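Local coordinates for protein PfkB (Polaromonas sp. JS666, PDB 4DU5) that probably phosphorylates a sugar or sugar-like substrate at the expense of ATP, as a member of the pfkB family of carbohydrate kinases, at residues A[66-77]-A[94-102]; A[181-192]-A[208-219]. All coordinates share one frame; numbering follows the deposited sequence.

How the contacts relate
Both contacts belong to the large, mainly parallel sheet of the kinase fold, and each joins elements of one beta-alpha-beta unit. Contact 1 comes first along the chain and closes before contact 2 opens. It pairs the starts of strands 75-81 and 100-106, the latter outermost within this chain, and draws helices 60-70 and 85-95 against them. Contact 2 pairs strands 186-190 and 217-218 beside helix 201-212. Strands 27-32 and 153-159 lie between the two pairs. The centres are about 21 Å apart and the nearest atoms about 8 Å, without touching, so one sheet connects two separately packed units.

Contact 1: A[66-77]-A[94-102]; sequences IGLARLGLKVGW and MAAEGIDCS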
loop_
_atom_site.group_PDB
_atom_site.type_symbol
_atom_site.label_atom_id
_atom_site.label_comp_id
_atom_site.label_asym_id
_atom_site.label_seq_id
_atom_site.Cartn_x
_atom_site.Cartn_y
_atom_site.Cartn_z
ATOM N N ILE A 66 13.252 6.580 18.597
ATOM C CA ILE A 66 12.661 7.907 18.852
ATOM C C ILE A 66 12.654 8.356 20.341
ATOM O O ILE A 66 12.828 9.523 20.649
ATOM C CB ILE A 66 11.184 7.924 18.375
ATOM C CG1 ILE A 66 11.048 7.601 16.879
ATOM C CG2 ILE A 66 10.483 9.227 18.773
ATOM C CD1 ILE A 66 9.610 7.850 16.335
ATOM N N GLY A 67 12.395 7.430 21.249
ATOM C CA GLY A 67 12.452 7.720 22.679
ATOM C C GLY A 67 13.854 7.973 23.195
ATOM O O GLY A 67 14.104 9.004 23.805
ATOM N N LEU A 68 14.765 7.030 22.962
ATOM C CA LEU A 68 16.178 7.252 23.209
ATOM C C LEU A 68 16.720 8.526 22.600
ATOM O O LEU A 68 17.574 9.151 23.214
ATOM C CB LEU A 68 17.032 6.118 22.671
ATOM C CG LEU A 68 16.832 4.683 23.095
ATOM C CD1 LEU A 68 17.875 3.822 22.376
ATOM C CD2 LEU A 68 16.934 4.519 24.610
ATOM N N ALA A 69 16.290 8.896 21.392
ATOM C CA ALA A 69 16.762 10.142 20.778
ATOM C C ALA A 69 16.170 11.390 21.468
ATOM O O ALA A 69 16.857 12.416 21.647
ATOM C CB ALA A 69 16.495 10.163 19.307
ATOM N N ARG A 70 14.903 11.309 21.860
ATOM C CA ARG A 70 14.284 12.398 22.627
ATOM C C ARG A 70 14.876 12.538 24.031
ATOM O O ARG A 70 14.757 13.581 24.649
ATOM C CB ARG A 70 12.761 12.248 22.722
ATOM C CG ARG A 70 12.056 12.387 21.385
ATOM C CD ARG A 70 10.612 11.977 21.521
ATOM N NE ARG A 70 9.865 12.257 20.309
ATOM C CZ ARG A 70 8.541 12.116 20.202
ATOM N NH1 ARG A 70 7.818 11.692 21.240
ATOM N NH2 ARG A 70 7.927 12.390 19.052
ATOM N N LEU A 71 15.487 11.487 24.539
ATOM C CA LEU A 71 16.120 11.586 25.842
ATOM C C LEU A 71 17.539 12.142 25.739
ATOM O O LEU A 71 18.218 12.248 26.733
ATOM C CB LEU A 71 16.090 10.238 26.608
ATOM C CG LEU A 71 14.735 9.763 27.166
ATOM C CD1 LEU A 71 14.902 8.578 28.042
ATOM C CD2 LEU A 71 14.031 10.862 27.920
ATOM N N GLY A 72 17.978 12.502 24.541
ATOM C CA GLY A 72 19.286 13.119 24.363
ATOM C C GLY A 72 20.366 12.212 23.792
ATOM O O GLY A 72 21.408 12.688 23.407
ATOM N N LEU A 73 20.132 10.909 23.731
ATOM C CA LEU A 73 21.124 9.970 23.240
ATOM C C LEU A 73 21.370 10.040 21.728
ATOM O O LEU A 73 20.509 10.434 20.934
ATOM C CB LEU A 73 20.711 8.545 23.599
ATOM C CG LEU A 73 21.052 7.932 24.957
ATOM C CD1 LEU A 73 20.116 8.447 26.066
ATOM C CD2 LEU A 73 20.992 6.436 24.841
ATOM N N LYS A 74 22.577 9.646 21.349
ATOM C CA LYS A 74 23.058 9.644 19.987
ATOM C C LYS A 74 22.634 8.289 19.468
ATOM O O LYS A 74 23.181 7.287 19.864
ATOM C CB LYS A 74 24.597 9.711 20.031
ATOM C CG LYS A 74 25.293 10.827 19.270
ATOM C CD LYS A 74 25.027 12.188 19.903
ATOM C CE LYS A 74 25.665 13.339 19.091
ATOM N NZ LYS A 74 25.138 13.454 17.667
ATOM N N VAL A 75 21.644 8.258 18.591
ATOM C CA VAL A 75 21.084 7.008 18.101
ATOM C C VAL A 75 21.192 6.903 16.584
ATOM O O VAL A 75 20.795 7.833 15.847
ATOM C CB VAL A 75 19.592 6.898 18.466
ATOM C CG1 VAL A 75 19.014 5.576 17.982
ATOM C CG2 VAL A 75 19.379 7.093 19.969
ATOM N N GLY A 76 21.696 5.760 16.124
ATOM C CA GLY A 76 21.754 5.461 14.713
ATOM C C GLY A 76 20.842 4.311 14.360
ATOM O O GLY A 76 20.872 3.266 15.034
ATOM N N TRP A 77 20.044 4.493 13.301
ATOM C CA TRP A 77 19.133 3.468 12.803
ATOM C C TRP A 77 19.560 2.894 11.461
ATOM O O TRP A 77 19.960 3.631 10.560
ATOM C CB TRP A 77 17.758 4.068 12.666
ATOM C CG TRP A 77 16.723 3.182 12.021
ATOM C CD1 TRP A 77 16.502 1.845 12.259
ATOM C CD2 TRP A 77 15.738 3.589 11.064
ATOM N NE1 TRP A 77 15.456 1.398 11.492
ATOM C CE2 TRP A 77 14.972 2.444 10.745
ATOM C CE3 TRP A 77 15.440 4.803 10.435
ATOM C CZ2 TRP A 77 13.927 2.485 9.838
ATOM C CZ3 TRP A 77 14.425 4.845 9.522
ATOM C CH2 TRP A 77 13.664 3.696 9.235
HETATM N N MSE A 94 12.007 10.201 10.839
HETATM C CA MSE A 94 13.059 9.608 11.653
HETATM C C MSE A 94 14.259 10.541 11.873
HETATM O O MSE A 94 14.858 10.510 12.939
HETATM C CB MSE A 94 13.519 8.308 11.021
HETATM C CG MSE A 94 13.634 7.206 11.991
HETATM SE SE MSE A 94 11.995 6.890 13.010
HETATM C CE MSE A 94 10.675 6.787 11.553
ATOM N N ALA A 95 14.594 11.361 10.874
ATOM C CA ALA A 95 15.686 12.339 10.953
ATOM C C ALA A 95 15.332 13.602 11.711
ATOM O O ALA A 95 16.222 14.242 12.255
ATOM C CB ALA A 95 16.172 12.726 9.557
ATOM N N ALA A 96 14.059 13.984 11.723
ATOM C CA ALA A 96 13.642 15.189 12.437
ATOM C C ALA A 96 13.593 14.880 13.920
ATOM O O ALA A 96 13.247 15.732 14.748
ATOM C CB ALA A 96 12.279 15.674 11.955
ATOM N N GLU A 97 13.906 13.639 14.262
ATOM C CA GLU A 97 13.976 13.251 15.660
ATOM C C GLU A 97 15.409 13.264 16.163
ATOM O O GLU A 97 15.641 13.055 17.342
ATOM C CB GLU A 97 13.316 11.870 15.907
ATOM C CG GLU A 97 11.767 11.868 15.948
ATOM C CD GLU A 97 11.165 12.613 17.152
ATOM O OE1 GLU A 97 9.926 12.596 17.296
ATOM O OE2 GLU A 97 11.906 13.216 17.968
ATOM N N GLY A 98 16.366 13.500 15.273
ATOM C CA GLY A 98 17.784 13.461 15.633
ATOM C C GLY A 98 18.501 12.126 15.468
ATOM O O GLY A 98 19.656 11.991 15.872
ATOM N N ILE A 99 17.825 11.147 14.863
ATOM C CA ILE A 99 18.396 9.823 14.612
ATOM C C ILE A 99 19.349 9.849 13.432
ATOM O O ILE A 99 18.999 10.361 12.379
ATOM C CB ILE A 99 17.294 8.783 14.333
ATOM C CG1 ILE A 99 16.326 8.736 15.522
ATOM C CG2 ILE A 99 17.901 7.423 14.073
ATOM C CD1 ILE A 99 15.030 7.977 15.293
ATOM N N ASP A 100 20.551 9.300 13.619
ATOM C CA ASP A 100 21.498 9.075 12.512
ATOM C C ASP A 100 20.910 8.104 11.446
ATOM O O ASP A 100 20.866 6.883 11.615
ATOM C CB ASP A 100 22.878 8.634 13.059
ATOM C CG ASP A 100 23.870 8.156 11.959
ATOM O OD1 ASP A 100 23.456 7.654 10.889
ATOM O OD2 ASP A 100 25.108 8.240 12.189
ATOM N N CYS A 101 20.480 8.673 10.329
ATOM C CA CYS A 101 19.893 7.881 9.241
ATOM C C CYS A 101 20.849 7.482 8.076
ATOM O O CYS A 101 20.435 6.882 7.085
ATOM C CB CYS A 101 18.625 8.586 8.731
ATOM S SG CYS A 101 17.231 8.522 9.929
ATOM N N SER A 102 22.126 7.791 8.212
ATOM C CA SER A 102 23.128 7.504 7.178
ATOM C C SER A 102 23.109 6.060 6.687
ATOM O O SER A 102 23.598 5.765 5.606
ATOM C CB SER A 102 24.532 7.854 7.694
ATOM O OG SER A 102 24.815 7.144 8.883
HETATM O O HOH W 1 19.755 10.496 18.262
#
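R70, extended from CG to NE, brings its guanidinium end to E97 in a salt bridge, with R70 NH2 2.7 Å from E97 OE1. That oxygen sits near the guanidinium plane, approached on its syn side, but the carboxylate is turned 51° from the guanidinium, and the NE bonds to its two oxygens are weak. I66 CG2 lies over one guanidinium face, offset to the rim, while L325 O holds NH1.

Farther in, M94, a selenomethionine, crosses W77 at about a right angle. M94 CG is 3.4 Å from W77 CE3, and M94 SE lies obliquely 5.1 Å from the centroid of the six-membered ring, a Met-aromatic contact. Bends at chi2 and chi3 turn SE to I66 CG1. With its CG anti to the backbone N (chi1 174°), W77 also meets C101 SG at the ring edge, while NE1 bonds to G33 O. I99 uses both branches: CG2 is 3.6 Å from W77 CB and CG1 4.0 Å from A69 CB.

G76 and D100 form the parallel bridge of the beta-alpha-beta unit. D100 N donates to V75 O at 2.7 Å, and W77 N to D100 O at 3.0 Å. A water donates to L73 O and G98 O and accepts from V75 N. The partly exposed ion pair thus ties the two helix ends, while the backbone bonds fix the strand register.

Contact 2: A[181-192]-A[208-219]; sequences RAAGRSVSFDPN and INDLATRADWVL
F189 packs its ring against I208 and L211 inside a beta-alpha-beta unit, in which strand 186-190 leads through helix 201-212 to the parallel strand 217-218. L211 CB makes an off-centre CH-pi contact, 4.3 Å from the centroid of the F189 ring, and the two side chains cross at about a right angle. F189 CZ also approaches I208 CD1, while F189 CB rests 3.4 Å from A215 CB. With CG anti to the backbone N (chi1 -175°), the phenyl group leaves the sheet on the side that V218 also faces, where the ring meets helix 201-212.

On the other side of the sheet S188 and W217 point together. S186 OG stands over one face of the W217 indole, offset to its rim and 3.1 Å from W217 CZ2. S188 OG comes in obliquely, 3.2 Å from W217 CE3.

The strands are held by F189 N bonding to W217 O and L219 N to F189 O, both nearly straight at the acceptor. V187 O takes two donors, D216 N and W217 N, where the second strand begins. The D216 carboxylate divides its oxygens: OD2 accepts from V187 N at 2.8 Å, and OD1 forms a salt bridge with R181 NE at 3.0 Å, a bent bond with the guanidinium turned 66° from the carboxylate. A buried charge is thereby met by an arginine and a peptide N-H, which would be expected to favour the ionised carboxylate.

Farther out, A215 O lies over one face of the R181 guanidinium, and G245 O receives its NH2. R214 NE pairs with D178 of helix 169-182. H155 of neighbouring strand 153-159 stacks on W217, and its ND1 is hydrogen-bonded to S186 OG.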
loop_
_atom_site.group_PDB
_atom_site.type_symbol
_atom_site.label_atom_id
_atom_site.label_comp_id
_atom_site.label_asym_id
_atom_site.label_seq_id
_atom_site.Cartn_x
_atom_site.Cartn_y
_atom_site.Cartn_z
ATOM N N ARG A 181 29.054 -8.200 20.767
ATOM C CA ARG A 181 29.526 -8.851 21.981
ATOM C C ARG A 181 31.030 -9.038 21.925
ATOM O O ARG A 181 31.749 -8.429 22.710
ATOM C CB ARG A 181 28.803 -10.181 22.246
ATOM C CG ARG A 181 28.709 -10.535 23.759
ATOM C CD ARG A 181 27.349 -11.226 24.128
ATOM N NE ARG A 181 27.133 -11.291 25.582
ATOM C CZ ARG A 181 26.459 -12.256 26.226
ATOM N NH1 ARG A 181 25.910 -13.285 25.562
ATOM N NH2 ARG A 181 26.336 -12.192 27.551
ATOM N N ALA A 182 31.507 -9.855 20.985
ATOM C CA ALA A 182 32.949 -10.100 20.847
ATOM C C ALA A 182 33.768 -8.819 20.983
ATOM O O ALA A 182 34.836 -8.836 21.572
ATOM C CB ALA A 182 33.272 -10.813 19.550
ATOM N N ALA A 183 33.258 -7.700 20.491
ATOM C CA ALA A 183 33.965 -6.436 20.687
ATOM C C ALA A 183 33.719 -5.825 22.062
ATOM O O ALA A 183 34.215 -4.741 22.370
ATOM C CB ALA A 183 33.604 -5.469 19.620
ATOM N N GLY A 184 32.942 -6.522 22.886
ATOM C CA GLY A 184 32.705 -6.101 24.257
ATOM C C GLY A 184 31.858 -4.852 24.331
ATOM O O GLY A 184 32.032 -4.016 25.221
ATOM N N ARG A 185 30.956 -4.702 23.372
ATOM C CA ARG A 185 29.943 -3.688 23.507
ATOM C C ARG A 185 28.721 -4.327 24.109
ATOM O O ARG A 185 28.582 -5.563 24.207
ATOM C CB ARG A 185 29.580 -3.045 22.171
ATOM C CG ARG A 185 30.182 -1.660 21.938
ATOM C CD ARG A 185 31.544 -1.742 21.284
ATOM N NE ARG A 185 32.093 -0.428 20.956
ATOM C CZ ARG A 185 33.353 -0.227 20.566
ATOM N NH1 ARG A 185 34.210 -1.248 20.454
ATOM N NH2 ARG A 185 33.763 1.002 20.288
ATOM N N SER A 186 27.814 -3.438 24.467
ATOM C CA SER A 186 26.658 -3.758 25.232
ATOM C C SER A 186 25.457 -4.079 24.316
ATOM O O SER A 186 25.156 -3.373 23.377
ATOM C CB SER A 186 26.434 -2.578 26.170
ATOM O OG SER A 186 25.213 -2.681 26.834
ATOM N N VAL A 187 24.795 -5.183 24.591
ATOM C CA VAL A 187 23.662 -5.605 23.792
ATOM C C VAL A 187 22.417 -5.828 24.625
ATOM O O VAL A 187 22.444 -6.521 25.628
ATOM C CB VAL A 187 23.978 -6.885 22.988
ATOM C CG1 VAL A 187 22.714 -7.506 22.411
ATOM C CG2 VAL A 187 24.931 -6.547 21.871
ATOM N N SER A 188 21.324 -5.269 24.152
ATOM C CA SER A 188 20.038 -5.337 24.764
ATOM C C SER A 188 19.132 -6.211 23.910
ATOM O O SER A 188 19.087 -6.067 22.687
ATOM C CB SER A 188 19.474 -3.934 24.689
ATOM O OG SER A 188 19.136 -3.490 25.958
ATOM N N PHE A 189 18.342 -7.061 24.540
ATOM C CA PHE A 189 17.375 -7.835 23.791
ATOM C C PHE A 189 16.004 -7.767 24.393
ATOM O O PHE A 189 15.811 -8.010 25.559
ATOM C CB PHE A 189 17.831 -9.280 23.653
ATOM C CG PHE A 189 16.945 -10.118 22.787
ATOM C CD1 PHE A 189 16.534 -9.669 21.531
ATOM C CD2 PHE A 189 16.541 -11.386 23.213
ATOM C CE1 PHE A 189 15.705 -10.472 20.726
ATOM C CE2 PHE A 189 15.703 -12.187 22.432
ATOM C CZ PHE A 189 15.295 -11.744 21.188
ATOM N N ASP A 190 15.045 -7.428 23.562
ATOM C CA ASP A 190 13.654 -7.434 23.941
ATOM C C ASP A 190 12.923 -8.517 23.134
ATOM O O ASP A 190 12.665 -8.321 21.957
ATOM C CB ASP A 190 13.034 -6.062 23.686
ATOM C CG ASP A 190 11.546 -6.044 23.969
ATOM O OD1 ASP A 190 11.014 -7.093 24.426
ATOM O OD2 ASP A 190 10.899 -4.982 23.751
ATOM N N PRO A 191 12.572 -9.652 23.780
ATOM C CA PRO A 191 11.975 -10.814 23.100
ATOM C C PRO A 191 10.512 -10.631 22.719
ATOM O O PRO A 191 9.643 -11.338 23.242
ATOM C CB PRO A 191 12.092 -11.926 24.140
ATOM C CG PRO A 191 12.157 -11.249 25.430
ATOM C CD PRO A 191 12.770 -9.904 25.223
ATOM N N ASN A 192 10.235 -9.693 21.824
ATOM C CA ASN A 192 8.876 -9.481 21.331
ATOM C C ASN A 192 8.350 -10.694 20.599
ATOM O O ASN A 192 9.092 -11.334 19.856
ATOM C CB ASN A 192 8.896 -8.339 20.341
ATOM C CG ASN A 192 8.793 -7.014 21.003
ATOM O OD1 ASN A 192 7.795 -6.722 21.679
ATOM N ND2 ASN A 192 9.806 -6.182 20.818
ATOM N N ILE A 208 13.836 -16.925 19.040
ATOM C CA ILE A 208 13.872 -15.868 20.034
ATOM C C ILE A 208 14.807 -16.292 21.170
ATOM O O ILE A 208 15.753 -15.568 21.485
ATOM C CB ILE A 208 12.461 -15.512 20.527
ATOM C CG1 ILE A 208 11.704 -14.678 19.492
ATOM C CG2 ILE A 208 12.497 -14.812 21.855
ATOM C CD1 ILE A 208 12.496 -13.589 18.869
ATOM N N ASN A 209 14.596 -17.487 21.732
ATOM C CA ASN A 209 15.516 -18.011 22.765
ATOM C C ASN A 209 16.963 -18.246 22.356
ATOM O O ASN A 209 17.823 -18.351 23.211
ATOM C CB ASN A 209 15.002 -19.297 23.409
ATOM C CG ASN A 209 13.817 -19.078 24.339
ATOM O OD1 ASN A 209 13.566 -17.981 24.821
ATOM N ND2 ASN A 209 13.082 -20.148 24.594
ATOM N N ASP A 210 17.245 -18.350 21.067
ATOM C CA ASP A 210 18.622 -18.577 20.634
ATOM C C ASP A 210 19.289 -17.221 20.512
ATOM O O ASP A 210 20.484 -17.067 20.760
ATOM C CB ASP A 210 18.675 -19.386 19.315
ATOM C CG ASP A 210 20.073 -19.355 18.641
ATOM O OD1 ASP A 210 20.993 -20.074 19.125
ATOM O OD2 ASP A 210 20.240 -18.597 17.631
ATOM N N LEU A 211 18.497 -16.235 20.118
ATOM C CA LEU A 211 18.948 -14.858 20.140
ATOM C C LEU A 211 19.300 -14.428 21.585
ATOM O O LEU A 211 20.223 -13.642 21.813
ATOM C CB LEU A 211 17.879 -13.949 19.527
ATOM C CG LEU A 211 17.668 -14.044 18.019
ATOM C CD1 LEU A 211 16.229 -13.696 17.619
ATOM C CD2 LEU A 211 18.654 -13.168 17.283
ATOM N N ALA A 212 18.570 -14.973 22.555
ATOM C CA ALA A 212 18.778 -14.627 23.954
ATOM C C ALA A 212 20.191 -14.965 24.358
ATOM O O ALA A 212 20.774 -14.290 25.192
ATOM C CB ALA A 212 17.775 -15.341 24.840
ATOM N N THR A 213 20.725 -16.020 23.752
ATOM C CA THR A 213 22.155 -16.400 23.787
ATOM C C THR A 213 23.169 -15.283 23.452
ATOM O O THR A 213 24.355 -15.459 23.637
ATOM C CB THR A 213 22.365 -17.642 22.829
ATOM O OG1 THR A 213 21.911 -18.853 23.472
ATOM C CG2 THR A 213 23.817 -17.800 22.328
ATOM N N ARG A 214 22.726 -14.123 22.998
ATOM C CA ARG A 214 23.676 -13.138 22.476
ATOM C C ARG A 214 23.514 -11.744 23.114
ATOM O O ARG A 214 24.151 -10.753 22.702
ATOM C CB ARG A 214 23.559 -13.058 20.939
ATOM C CG ARG A 214 24.057 -14.281 20.187
ATOM C CD ARG A 214 23.518 -14.386 18.721
ATOM N NE ARG A 214 24.118 -15.530 18.010
ATOM C CZ ARG A 214 23.560 -16.739 17.911
ATOM N NH1 ARG A 214 22.358 -16.969 18.433
ATOM N NH2 ARG A 214 24.192 -17.726 17.281
ATOM N N ALA A 215 22.657 -11.656 24.124
ATOM C CA ALA A 215 22.417 -10.368 24.782
ATOM C C ALA A 215 23.033 -10.318 26.173
ATOM O O ALA A 215 23.129 -11.333 26.860
ATOM C CB ALA A 215 20.944 -10.098 24.861
ATOM N N ASP A 216 23.429 -9.119 26.586
ATOM C CA ASP A 216 23.773 -8.864 27.987
ATOM C C ASP A 216 22.515 -8.628 28.819
ATOM O O ASP A 216 22.419 -9.112 29.928
ATOM C CB ASP A 216 24.732 -7.669 28.114
ATOM C CG ASP A 216 25.922 -7.766 27.156
ATOM O OD1 ASP A 216 26.562 -8.839 27.142
ATOM O OD2 ASP A 216 26.215 -6.789 26.420
ATOM N N TRP A 217 21.565 -7.872 28.278
ATOM C CA TRP A 217 20.331 -7.513 29.010
ATOM C C TRP A 217 19.087 -8.014 28.292
ATOM O O TRP A 217 18.827 -7.648 27.151
ATOM C CB TRP A 217 20.188 -5.992 29.247
ATOM C CG TRP A 217 21.455 -5.246 29.525
ATOM C CD1 TRP A 217 22.537 -5.705 30.191
ATOM C CD2 TRP A 217 21.741 -3.893 29.177
ATOM N NE1 TRP A 217 23.503 -4.732 30.262
ATOM C CE2 TRP A 217 23.039 -3.609 29.641
ATOM C CE3 TRP A 217 21.030 -2.892 28.506
ATOM C CZ2 TRP A 217 23.642 -2.376 29.475
ATOM C CZ3 TRP A 217 21.644 -1.654 28.315
ATOM C CH2 TRP A 217 22.932 -1.405 28.816
ATOM N N VAL A 218 18.303 -8.838 28.970
ATOM C CA VAL A 218 17.103 -9.379 28.369
ATOM C C VAL A 218 15.893 -8.732 29.018
ATOM O O VAL A 218 15.828 -8.642 30.235
ATOM C CB VAL A 218 17.124 -10.907 28.438
ATOM C CG1 VAL A 218 15.966 -11.522 27.651
ATOM C CG2 VAL A 218 18.444 -11.394 27.842
ATOM N N LEU A 219 14.957 -8.258 28.204
ATOM C CA LEU A 219 13.827 -7.458 28.680
ATOM C C LEU A 219 12.434 -8.069 28.489
ATOM O O LEU A 219 11.582 -7.463 27.860
ATOM C CB LEU A 219 13.866 -6.105 27.987
ATOM C CG LEU A 219 14.558 -4.938 28.645
ATOM C CD1 LEU A 219 15.620 -5.313 29.647
ATOM C CD2 LEU A 219 15.154 -4.185 27.528
#